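Local coordinates for methyltransferase-like protein 5 (Pyrococcus horikoshii, PDB 1WY7) that probably transfers methyl groups from S-adenosylmethionine to RNA, and is bound here to the spent cofactor S-adenosyl-L-homocysteine, at residues A[17-22]-A[81-86]; A[24-29]-A[122-127]; A[118-123]-A[144-149]. All coordinates share one frame; numbering follows the deposited sequence.

Contact 1. Residues A[17-22]-A[81-86]. With SAH (S-adenosyl-L-homocysteine), chain E.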
loop_
_atom_site.group_PDB
_atom_site.type_symbol
_atom_site.label_atom_id
_atom_site.label_comp_id
_atom_site.label_asym_id
_atom_site.label_seq_id
_atom_site.Cartn_x
_atom_site.Cartn_y
_atom_site.Cartn_z
ATOM N N GLY A 17 -9.723 -9.722 -7.708
ATOM C CA GLY A 17 -8.325 -9.485 -8.041
ATOM C C GLY A 17 -8.156 -8.882 -9.426
ATOM O O GLY A 17 -9.141 -8.511 -10.069
ATOM N N PHE A 18 -6.909 -8.773 -9.886
ATOM C CA PHE A 18 -6.613 -8.211 -11.208
ATOM C C PHE A 18 -7.170 -9.065 -12.345
ATOM O O PHE A 18 -7.062 -10.283 -12.320
ATOM C CB PHE A 18 -5.103 -8.085 -11.421
ATOM C CG PHE A 18 -4.442 -7.034 -10.577
ATOM C CD1 PHE A 18 -3.927 -7.349 -9.323
ATOM C CD2 PHE A 18 -4.317 -5.728 -11.045
ATOM C CE1 PHE A 18 -3.290 -6.379 -8.550
ATOM C CE2 PHE A 18 -3.684 -4.749 -10.280
ATOM C CZ PHE A 18 -3.169 -5.075 -9.030
ATOM N N LYS A 19 -7.749 -8.409 -13.342
ATOM C CA LYS A 19 -8.315 -9.073 -14.519
ATOM C C LYS A 19 -7.219 -9.818 -15.297
ATOM O O LYS A 19 -7.330 -11.017 -15.576
ATOM C CB LYS A 19 -8.951 -8.020 -15.435
ATOM C CG LYS A 19 -7.929 -7.093 -16.149
ATOM C CD LYS A 19 -6.983 -6.357 -15.174
ATOM C CE LYS A 19 -5.667 -5.970 -15.865
ATOM N NZ LYS A 19 -4.706 -5.228 -14.977
ATOM N N ASN A 20 -6.169 -9.089 -15.661
ATOM C CA ASN A 20 -5.043 -9.664 -16.392
ATOM C C ASN A 20 -3.784 -8.975 -15.881
ATOM O O ASN A 20 -3.309 -7.995 -16.459
ATOM C CB ASN A 20 -5.188 -9.447 -17.902
ATOM C CG ASN A 20 -4.329 -10.411 -18.715
ATOM O OD1 ASN A 20 -3.368 -10.997 -18.205
ATOM N ND2 ASN A 20 -4.669 -10.568 -19.992
ATOM N N PRO A 21 -3.224 -9.495 -14.782
ATOM C CA PRO A 21 -2.020 -8.955 -14.147
ATOM C C PRO A 21 -0.856 -8.674 -15.082
ATOM O O PRO A 21 -0.429 -9.545 -15.838
ATOM C CB PRO A 21 -1.650 -10.030 -13.126
ATOM C CG PRO A 21 -2.933 -10.698 -12.833
ATOM C CD PRO A 21 -3.588 -10.787 -14.177
ATOM N N LYS A 22 -0.339 -7.453 -15.008
ATOM C CA LYS A 22 0.807 -7.055 -15.808
ATOM C C LYS A 22 2.000 -7.255 -14.876
ATOM O O LYS A 22 2.231 -6.461 -13.963
ATOM C CB LYS A 22 0.655 -5.592 -16.239
ATOM C CG LYS A 22 -0.575 -5.361 -17.118
ATOM C CD LYS A 22 -0.902 -3.883 -17.303
ATOM C CE LYS A 22 -1.930 -3.679 -18.415
ATOM N NZ LYS A 22 -3.191 -4.438 -18.173
ATOM N N ASP A 81 -2.606 2.013 -13.988
ATOM C CA ASP A 81 -3.332 1.150 -14.901
ATOM C C ASP A 81 -4.861 1.199 -14.811
ATOM O O ASP A 81 -5.459 0.741 -13.839
ATOM C CB ASP A 81 -2.835 -0.286 -14.721
ATOM C CG ASP A 81 -3.444 -1.246 -15.722
ATOM O OD1 ASP A 81 -3.170 -2.458 -15.622
ATOM O OD2 ASP A 81 -4.199 -0.797 -16.614
ATOM N N LYS A 82 -5.480 1.743 -15.855
ATOM C CA LYS A 82 -6.934 1.865 -15.938
ATOM C C LYS A 82 -7.660 0.540 -15.698
ATOM O O LYS A 82 -8.699 0.503 -15.032
ATOM C CB LYS A 82 -7.328 2.413 -17.314
ATOM C CG LYS A 82 -8.821 2.331 -17.648
ATOM C CD LYS A 82 -9.696 3.011 -16.595
ATOM C CE LYS A 82 -11.124 3.248 -17.114
ATOM N NZ LYS A 82 -11.754 2.022 -17.693
ATOM N N GLU A 83 -7.120 -0.540 -16.249
ATOM C CA GLU A 83 -7.727 -1.860 -16.086
ATOM C C GLU A 83 -7.796 -2.303 -14.629
ATOM O O GLU A 83 -8.665 -3.086 -14.247
ATOM C CB GLU A 83 -6.955 -2.888 -16.899
ATOM C CG GLU A 83 -7.180 -2.765 -18.389
ATOM C CD GLU A 83 -6.163 -3.559 -19.177
ATOM O OE1 GLU A 83 -5.014 -3.074 -19.323
ATOM O OE2 GLU A 83 -6.509 -4.672 -19.634
ATOM N N ALA A 84 -6.868 -1.803 -13.821
ATOM C CA ALA A 84 -6.850 -2.123 -12.405
ATOM C C ALA A 84 -7.917 -1.264 -11.732
ATOM O O ALA A 84 -8.607 -1.715 -10.820
ATOM C CB ALA A 84 -5.463 -1.827 -11.813
ATOM N N VAL A 85 -8.054 -0.027 -12.200
ATOM C CA VAL A 85 -9.041 0.891 -11.651
ATOM C C VAL A 85 -10.459 0.347 -11.833
ATOM O O VAL A 85 -11.314 0.567 -10.980
ATOM C CB VAL A 85 -8.900 2.286 -12.311
ATOM C CG1 VAL A 85 -9.979 3.246 -11.791
ATOM C CG2 VAL A 85 -7.520 2.841 -12.006
ATOM N N ASP A 86 -10.706 -0.370 -12.931
ATOM C CA ASP A 86 -12.037 -0.939 -13.156
ATOM C C ASP A 86 -12.411 -1.852 -11.987
ATOM O O ASP A 86 -13.534 -1.807 -11.488
ATOM C CB ASP A 86 -12.094 -1.747 -14.458
ATOM C CG ASP A 86 -11.838 -0.902 -15.692
ATOM O OD1 ASP A 86 -12.355 0.235 -15.767
ATOM O OD2 ASP A 86 -11.119 -1.387 -16.595
HETATM N N SAH E . -3.666 -4.930 -5.359
HETATM C CA SAH E . -2.705 -4.315 -4.420
HETATM C CB SAH E . -1.723 -3.477 -5.254
HETATM C CG SAH E . -0.602 -4.388 -5.604
HETATM S SD SAH E . 0.796 -3.910 -6.638
HETATM C C SAH E . -3.514 -3.547 -3.408
HETATM O O SAH E . -4.736 -3.859 -3.257
HETATM O OXT SAH E . -2.862 -2.632 -2.802
HETATM C "C5'" SAH E . 0.813 -2.131 -6.695
HETATM C "C4'" SAH E . 0.277 -1.408 -7.940
HETATM O "O4'" SAH E . 1.256 -0.436 -8.384
HETATM C "C3'" SAH E . 0.078 -2.259 -9.197
HETATM O "O3'" SAH E . -1.349 -2.453 -9.254
HETATM C "C2'" SAH E . 0.525 -1.387 -10.381
HETATM O "O2'" SAH E . -0.266 -1.253 -11.540
HETATM C "C1'" SAH E . 0.896 -0.061 -9.693
HETATM N N9 SAH E . 2.014 0.645 -10.300
HETATM C C8 SAH E . 3.199 0.168 -10.833
HETATM N N7 SAH E . 3.995 1.107 -11.282
HETATM C C5 SAH E . 3.300 2.286 -11.035
HETATM C C6 SAH E . 3.594 3.659 -11.260
HETATM N N6 SAH E . 4.754 4.059 -11.825
HETATM N N1 SAH E . 2.680 4.620 -10.900
HETATM C C2 SAH E . 1.522 4.217 -10.325
HETATM N N3 SAH E . 1.128 2.950 -10.055
HETATM C C4 SAH E . 2.073 2.017 -10.434
#

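Contact 2. Residues A[24-29]-A[122-127]. With SAH (S-adenosyl-L-homocysteine), chain E.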
loop_
_atom_site.group_PDB
_atom_site.type_symbol
_atom_site.label_atom_id
_atom_site.label_comp_id
_atom_site.label_asym_id
_atom_site.label_seq_id
_atom_site.Cartn_x
_atom_site.Cartn_y
_atom_site.Cartn_z
ATOM N N TRP A 24 5.189 -6.865 -15.272
ATOM C CA TRP A 24 6.222 -5.831 -15.296
ATOM C C TRP A 24 5.850 -4.650 -14.406
ATOM O O TRP A 24 6.668 -3.764 -14.162
ATOM C CB TRP A 24 6.469 -5.358 -16.730
ATOM C CG TRP A 24 5.306 -4.721 -17.353
ATOM C CD1 TRP A 24 4.976 -3.400 -17.315
ATOM C CD2 TRP A 24 4.289 -5.373 -18.111
ATOM N NE1 TRP A 24 3.810 -3.186 -18.007
ATOM C CE2 TRP A 24 3.365 -4.383 -18.508
ATOM C CE3 TRP A 24 4.063 -6.702 -18.495
ATOM C CZ2 TRP A 24 2.229 -4.679 -19.275
ATOM C CZ3 TRP A 24 2.937 -6.999 -19.254
ATOM C CH2 TRP A 24 2.033 -5.990 -19.636
ATOM N N LEU A 25 4.610 -4.642 -13.933
ATOM C CA LEU A 25 4.136 -3.591 -13.041
ATOM C C LEU A 25 3.910 -4.198 -11.651
ATOM O O LEU A 25 3.350 -3.546 -10.766
ATOM C CB LEU A 25 2.816 -2.996 -13.541
ATOM C CG LEU A 25 2.791 -2.156 -14.818
ATOM C CD1 LEU A 25 1.383 -1.588 -15.005
ATOM C CD2 LEU A 25 3.806 -1.026 -14.715
ATOM N N GLU A 26 4.343 -5.447 -11.482
ATOM C CA GLU A 26 4.194 -6.172 -10.227
ATOM C C GLU A 26 2.756 -6.123 -9.725
ATOM O O GLU A 26 2.504 -5.729 -8.582
ATOM C CB GLU A 26 5.118 -5.586 -9.152
ATOM C CG GLU A 26 6.609 -5.686 -9.445
ATOM C CD GLU A 26 7.449 -5.492 -8.193
ATOM O OE1 GLU A 26 8.671 -5.267 -8.311
ATOM O OE2 GLU A 26 6.883 -5.575 -7.083
ATOM N N GLN A 27 1.811 -6.526 -10.568
ATOM C CA GLN A 27 0.408 -6.501 -10.168
ATOM C C GLN A 27 -0.104 -7.778 -9.509
ATOM O O GLN A 27 -0.454 -8.752 -10.179
ATOM C CB GLN A 27 -0.504 -6.156 -11.354
ATOM C CG GLN A 27 -0.280 -4.763 -11.952
ATOM C CD GLN A 27 -1.309 -4.409 -13.024
ATOM O OE1 GLN A 27 -1.797 -5.277 -13.755
ATOM N NE2 GLN A 27 -1.634 -3.128 -13.126
ATOM N N TYR A 28 -0.127 -7.766 -8.183
ATOM C CA TYR A 28 -0.661 -8.872 -7.400
ATOM C C TYR A 28 -1.393 -8.170 -6.255
ATOM O O TYR A 28 -0.895 -7.197 -5.695
ATOM C CB TYR A 28 0.461 -9.793 -6.873
ATOM C CG TYR A 28 1.408 -9.142 -5.884
ATOM C CD1 TYR A 28 1.051 -8.984 -4.542
ATOM C CD2 TYR A 28 2.639 -8.629 -6.300
ATOM C CE1 TYR A 28 1.886 -8.322 -3.642
ATOM C CE2 TYR A 28 3.481 -7.966 -5.403
ATOM C CZ TYR A 28 3.092 -7.812 -4.080
ATOM O OH TYR A 28 3.880 -7.090 -3.212
ATOM N N ARG A 29 -2.590 -8.634 -5.932
ATOM C CA ARG A 29 -3.364 -8.019 -4.859
ATOM C C ARG A 29 -2.627 -8.182 -3.533
ATOM O O ARG A 29 -1.994 -9.213 -3.298
ATOM C CB ARG A 29 -4.732 -8.691 -4.762
ATOM C CG ARG A 29 -4.622 -10.191 -4.508
ATOM C CD ARG A 29 -5.977 -10.809 -4.301
ATOM N NE ARG A 29 -6.713 -10.106 -3.259
ATOM C CZ ARG A 29 -7.951 -10.414 -2.888
ATOM N NH1 ARG A 29 -8.549 -9.717 -1.935
ATOM N NH2 ARG A 29 -8.587 -11.425 -3.466
ATOM N N PHE A 122 8.316 -3.884 -5.607
ATOM C CA PHE A 122 9.588 -4.024 -4.916
ATOM C C PHE A 122 10.768 -3.625 -5.810
ATOM O O PHE A 122 11.869 -3.363 -5.324
ATOM C CB PHE A 122 9.733 -5.454 -4.388
ATOM C CG PHE A 122 8.630 -5.857 -3.438
ATOM C CD1 PHE A 122 8.163 -4.960 -2.479
ATOM C CD2 PHE A 122 8.060 -7.126 -3.499
ATOM C CE1 PHE A 122 7.147 -5.317 -1.594
ATOM C CE2 PHE A 122 7.045 -7.492 -2.616
ATOM C CZ PHE A 122 6.589 -6.585 -1.664
ATOM N N GLY A 123 10.525 -3.553 -7.113
ATOM C CA GLY A 123 11.581 -3.169 -8.026
ATOM C C GLY A 123 12.339 -4.372 -8.534
ATOM O O GLY A 123 13.511 -4.274 -8.894
ATOM N N SER A 124 11.670 -5.517 -8.559
ATOM C CA SER A 124 12.305 -6.727 -9.038
ATOM C C SER A 124 12.042 -6.896 -10.531
ATOM O O SER A 124 12.784 -7.593 -11.220
ATOM C CB SER A 124 11.801 -7.935 -8.245
ATOM O OG SER A 124 10.394 -7.917 -8.139
ATOM N N GLN A 125 11.000 -6.240 -11.031
ATOM C CA GLN A 125 10.665 -6.315 -12.446
ATOM C C GLN A 125 11.319 -5.163 -13.206
ATOM O O GLN A 125 11.648 -5.289 -14.389
ATOM C CB GLN A 125 9.144 -6.281 -12.622
ATOM C CG GLN A 125 8.453 -7.467 -11.972
ATOM C CD GLN A 125 8.870 -8.783 -12.600
ATOM O OE1 GLN A 125 8.899 -9.822 -11.936
ATOM N NE2 GLN A 125 9.186 -8.747 -13.891
ATOM N N ARG A 126 11.500 -4.038 -12.516
ATOM C CA ARG A 126 12.123 -2.855 -13.104
ATOM C C ARG A 126 12.990 -2.170 -12.057
ATOM O O ARG A 126 12.514 -1.831 -10.974
ATOM C CB ARG A 126 11.077 -1.836 -13.574
ATOM C CG ARG A 126 9.685 -2.359 -13.874
ATOM C CD ARG A 126 9.650 -3.382 -14.996
ATOM N NE ARG A 126 10.368 -2.956 -16.195
ATOM C CZ ARG A 126 10.377 -3.640 -17.338
ATOM N NH1 ARG A 126 9.704 -4.782 -17.440
ATOM N NH2 ARG A 126 11.069 -3.188 -18.377
ATOM N N LYS A 127 14.252 -1.939 -12.397
ATOM C CA LYS A 127 15.200 -1.304 -11.492
ATOM C C LYS A 127 14.685 -0.082 -10.730
ATOM O O LYS A 127 14.201 0.881 -11.319
ATOM C CB LYS A 127 16.469 -0.937 -12.269
ATOM C CG LYS A 127 17.745 -1.470 -11.629
ATOM C CD LYS A 127 17.510 -2.852 -11.005
ATOM C CE LYS A 127 18.736 -3.352 -10.257
ATOM N NZ LYS A 127 18.355 -4.055 -8.996
HETATM N N SAH E . -3.666 -4.930 -5.359
HETATM C CA SAH E . -2.705 -4.315 -4.420
HETATM C CB SAH E . -1.723 -3.477 -5.254
HETATM C CG SAH E . -0.602 -4.388 -5.604
HETATM S SD SAH E . 0.796 -3.910 -6.638
HETATM C C SAH E . -3.514 -3.547 -3.408
HETATM O O SAH E . -4.736 -3.859 -3.257
HETATM O OXT SAH E . -2.862 -2.632 -2.802
HETATM C "C5'" SAH E . 0.813 -2.131 -6.695
HETATM C "C4'" SAH E . 0.277 -1.408 -7.940
HETATM O "O4'" SAH E . 1.256 -0.436 -8.384
HETATM C "C3'" SAH E . 0.078 -2.259 -9.197
HETATM O "O3'" SAH E . -1.349 -2.453 -9.254
HETATM C "C2'" SAH E . 0.525 -1.387 -10.381
HETATM O "O2'" SAH E . -0.266 -1.253 -11.540
HETATM C "C1'" SAH E . 0.896 -0.061 -9.693
HETATM N N9 SAH E . 2.014 0.645 -10.300
HETATM C C8 SAH E . 3.199 0.168 -10.833
HETATM N N7 SAH E . 3.995 1.107 -11.282
HETATM C C5 SAH E . 3.300 2.286 -11.035
HETATM C C6 SAH E . 3.594 3.659 -11.260
HETATM N N6 SAH E . 4.754 4.059 -11.825
HETATM N N1 SAH E . 2.680 4.620 -10.900
HETATM C C2 SAH E . 1.522 4.217 -10.325
HETATM N N3 SAH E . 1.128 2.950 -10.055
HETATM C C4 SAH E . 2.073 2.017 -10.434
#

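Contact 3. Residues A[118-123]-A[144-149]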
loop_
_atom_site.group_PDB
_atom_site.type_symbol
_atom_site.label_atom_id
_atom_site.label_comp_id
_atom_site.label_asym_id
_atom_site.label_seq_id
_atom_site.Cartn_x
_atom_site.Cartn_y
_atom_site.Cartn_z
HETATM N N MSE A 118 0.814 1.977 1.310
HETATM C CA MSE A 118 1.148 1.442 0.008
HETATM C C MSE A 118 1.851 0.094 0.024
HETATM O O MSE A 118 2.583 -0.241 0.958
HETATM C CB MSE A 118 2.012 2.458 -0.782
HETATM C CG MSE A 118 3.339 2.876 -0.120
HETATM SE SE MSE A 118 4.260 4.116 -1.102
HETATM C CE MSE A 118 5.804 4.107 -0.274
ATOM N N ASN A 119 1.591 -0.669 -1.032
ATOM C CA ASN A 119 2.201 -1.969 -1.288
ATOM C C ASN A 119 2.799 -1.688 -2.669
ATOM O O ASN A 119 2.287 -2.162 -3.682
ATOM C CB ASN A 119 1.122 -3.060 -1.388
ATOM C CG ASN A 119 1.696 -4.439 -1.679
ATOM O OD1 ASN A 119 0.952 -5.398 -1.862
ATOM N ND2 ASN A 119 3.016 -4.545 -1.720
ATOM N N PRO A 120 3.880 -0.890 -2.723
ATOM C CA PRO A 120 4.531 -0.538 -3.989
ATOM C C PRO A 120 5.320 -1.673 -4.605
ATOM O O PRO A 120 5.600 -2.664 -3.947
ATOM C CB PRO A 120 5.422 0.637 -3.588
ATOM C CG PRO A 120 5.892 0.220 -2.214
ATOM C CD PRO A 120 4.626 -0.335 -1.573
ATOM N N PRO A 121 5.666 -1.552 -5.896
ATOM C CA PRO A 121 6.445 -2.626 -6.520
ATOM C C PRO A 121 7.783 -2.682 -5.797
ATOM O O PRO A 121 8.310 -1.644 -5.397
ATOM C CB PRO A 121 6.578 -2.163 -7.976
ATOM C CG PRO A 121 6.413 -0.688 -7.899
ATOM C CD PRO A 121 5.320 -0.514 -6.878
ATOM N N PHE A 122 8.316 -3.884 -5.607
ATOM C CA PHE A 122 9.588 -4.024 -4.916
ATOM C C PHE A 122 10.768 -3.625 -5.810
ATOM O O PHE A 122 11.869 -3.363 -5.324
ATOM C CB PHE A 122 9.733 -5.454 -4.388
ATOM C CG PHE A 122 8.630 -5.857 -3.438
ATOM C CD1 PHE A 122 8.163 -4.960 -2.479
ATOM C CD2 PHE A 122 8.060 -7.126 -3.499
ATOM C CE1 PHE A 122 7.147 -5.317 -1.594
ATOM C CE2 PHE A 122 7.045 -7.492 -2.616
ATOM C CZ PHE A 122 6.589 -6.585 -1.664
ATOM N N GLY A 123 10.525 -3.553 -7.113
ATOM C CA GLY A 123 11.581 -3.169 -8.026
ATOM C C GLY A 123 12.339 -4.372 -8.534
ATOM O O GLY A 123 13.511 -4.274 -8.894
ATOM N N VAL A 144 3.999 7.618 6.738
ATOM C CA VAL A 144 3.946 6.665 5.633
ATOM C C VAL A 144 4.001 5.210 6.083
ATOM O O VAL A 144 4.819 4.851 6.934
ATOM C CB VAL A 144 5.142 6.888 4.659
ATOM C CG1 VAL A 144 5.139 5.834 3.568
ATOM C CG2 VAL A 144 5.096 8.300 4.098
ATOM N N TYR A 145 3.129 4.380 5.506
ATOM C CA TYR A 145 3.098 2.945 5.791
ATOM C C TYR A 145 3.378 2.258 4.461
ATOM O O TYR A 145 2.658 2.471 3.488
ATOM C CB TYR A 145 1.721 2.489 6.314
ATOM C CG TYR A 145 1.377 2.951 7.720
ATOM C CD1 TYR A 145 1.666 2.160 8.840
ATOM C CD2 TYR A 145 0.767 4.185 7.927
ATOM C CE1 TYR A 145 1.348 2.598 10.135
ATOM C CE2 TYR A 145 0.447 4.636 9.202
ATOM C CZ TYR A 145 0.739 3.842 10.303
ATOM O OH TYR A 145 0.436 4.312 11.564
ATOM N N SER A 146 4.416 1.434 4.416
ATOM C CA SER A 146 4.765 0.751 3.187
ATOM C C SER A 146 5.216 -0.674 3.426
ATOM O O SER A 146 5.458 -1.080 4.559
ATOM C CB SER A 146 5.865 1.528 2.450
ATOM O OG SER A 146 6.069 0.993 1.153
ATOM N N ILE A 147 5.317 -1.439 2.345
ATOM C CA ILE A 147 5.735 -2.829 2.429
ATOM C C ILE A 147 6.941 -3.045 1.526
ATOM O O ILE A 147 6.976 -2.545 0.408
ATOM C CB ILE A 147 4.587 -3.775 2.001
ATOM C CG1 ILE A 147 3.377 -3.577 2.928
ATOM C CG2 ILE A 147 5.057 -5.216 2.043
ATOM C CD1 ILE A 147 2.189 -4.446 2.585
ATOM N N HIS A 148 7.924 -3.791 2.011
ATOM C CA HIS A 148 9.132 -4.059 1.239
ATOM C C HIS A 148 9.708 -5.425 1.573
ATOM O O HIS A 148 9.373 -6.020 2.599
ATOM C CB HIS A 148 10.181 -2.990 1.531
ATOM C CG HIS A 148 9.741 -1.609 1.167
ATOM N ND1 HIS A 148 9.794 -1.133 -0.127
ATOM C CD2 HIS A 148 9.173 -0.630 1.907
ATOM C CE1 HIS A 148 9.276 0.082 -0.165
ATOM N NE2 HIS A 148 8.889 0.411 1.055
ATOM N N LEU A 149 10.577 -5.907 0.691
ATOM C CA LEU A 149 11.245 -7.194 0.854
ATOM C C LEU A 149 12.107 -7.221 2.112
ATOM O O LEU A 149 12.951 -6.343 2.311
ATOM C CB LEU A 149 12.132 -7.465 -0.358
ATOM C CG LEU A 149 11.629 -8.389 -1.458
ATOM C CD1 LEU A 149 10.177 -8.166 -1.694
ATOM C CD2 LEU A 149 12.430 -8.145 -2.724
#

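Contact 1. Residues A[17-22]-A[81-86]
Lys19 and Lys22 reach across to Asp81 and Glu83 and form a salt-bridge network with them. The network covers the first turn of helix 82-91 in a Rossmann-like methyltransferase fold, and Asp81 is the N-cap of that helix.

The ionic contacts differ in strength and approach. Lys22 runs nearly straight until its last torsion (chi4 57°), which turns NZ to within 2.6 Å of Glu83 OE1. The ammonium group sits well above the carboxylate, 56° out of its plane, and the two side chains cross at about a right angle. Asp81 is met tip to tip by both lysines: Lys22 NZ lies 3.2 Å from Asp81 OD1, and Lys19 NZ lies 3.2 Å from the same OD1. Both bonds are weak, OD1 being shared between the two ammonium groups. It also accepts from Gln27 NE2, and Gln27 itself hydrogen-bonds the bound S-adenosyl-L-homocysteine.

The capping bond belongs to the other carboxylate oxygen. Glu83 N donates to Asp81 OD2 over 3.0 Å with an N-H...O angle of 140°. One carboxylate thus caps the helix through OD2 and receives both lysines through OD1, which ties loop 17-22 to the helix start beside the pocket.

Apolar packing fills in around these charges. The aliphatic part of Lys19 crosses Glu83 with CE 3.5 Å from Glu83 CB. Nearer the cofactor, Phe18 brings CE2 obliquely to the methyl group of Ala84, at 3.7 Å from its CB. The same ring borders the cofactor: the ribose oxygen O3' of S-adenosyl-L-homocysteine lies near the ring plane, at its edge, 3.2 Å from Phe18 CZ.

Contact 2. Residues A[24-29]-A[122-127]
Glu26 extends its carboxylate into the turn 122-124, and this is the tightly held part of the contact. Phe122 N donates to Glu26 OE2 at 2.7 Å, on the syn side but tilted 31° out of the carboxylate plane. Three donors converge on the other oxygen: Gly123 N lies 2.8 Å from Glu26 OE1, also syn and similarly tilted, while Ser124 N, at 3.0 Å from OE1, comes in nearly in line with the C-O bond. Ser124 OG adds a longer bond to Glu26 OE1 (3.2 Å) from above the carboxylate, 67° out of its plane. Four bonds on two oxygens fix the rotation of this buried group, and three successive N-H groups would be expected to favour its negative charge. Beside it, Tyr28 brings OH 3.2 Å from Phe122 CZ, the two side chains crossing at about a right angle; that hydroxyl is hydrogen-bonded to Asn119.

Toward solvent the contact is looser. Gln125 packs its CG 3.6 Å from Glu26 CG, and Arg126 lays NH1 3.4 Å from Trp24 CB; Trp24 and Arg126 are both exposed.

Segment 24-29 also lines the cofactor pocket, with Gln27 NE2 donating almost straight to ribose O2' at 2.8 Å. The Glu26 carboxylate joins this loop to Phe122, last residue of the Asn-Pro-Pro-Phe sequence, and to the two residues after it; that sequence is a signature of N6-adenine and related amino-group methyltransferases.

Contact 3. Residues A[118-123]-A[144-149]
Phe122 turns its ring edge to the carbonyl oxygen of Ile147, which lies in the ring plane with Phe122 CE1 3.4 Å from Ile147 O. Ile147 CG2 comes to 4.2 Å from the same CE1. Leu149 CD1 is modelled over one ring face, toward the rim, but too close to the carbons, so the CH-pi contact is doubtful in detail.

Asn119 and Ile147 cross obliquely, ND2 lying 4.1 Å from Ile147 CB. A chi1 of 179° sets Asn119 CG anti to the backbone N; OD1 is hydrogen-bonded to Thr30 OG1. Pro120 meets His148 at about a right angle, CG being 4.0 Å from His148 CE1. Selenomethionine Met118 extends its chain past Ser146, bringing CE 3.4 Å from Ser146 OG.

Strands 115-118 and 143-149 are parallel neighbours in the sheet. As the first ends, Met118 N donates to Tyr145 O at 2.9 Å with a bent N-H...O angle of 131°, and Met118 O receives a CA-H...O contact from Ser146 CA at 3.3 Å.

The chemistry implies a turn out of the sheet packed in a buried, mixed but mainly apolar setting, with the Asn119 amide near the cofactor. In N6-adenine methyltransferases the equivalent residue of this motif contacts the target amine; a like role here is possible, though in this substrate-free structure the amide is bonded within the protein.

How the contacts relate
Contact 3 is buried near the centre of the chain, contact 1 is partly buried at the start of a helix, and contact 2 lies at the surface around one buried carboxylate. Their chemistry follows: salt bridges in contact 1, a carboxylate bound mainly by backbone N-H groups in contact 2, strand-end pairing and apolar packing in contact 3. Contacts 2 and 3 share Phe122 and Gly123 and are joined by Tyr28 OH to Asn119 ND2. Gln27 links contacts 1 and 2, bonding Lys22 N and Asp81 OD1. Contacts 1 and 3 do not touch, their nearest atoms being about 8 Å apart; segment 24-29 bridges them beside the cofactor.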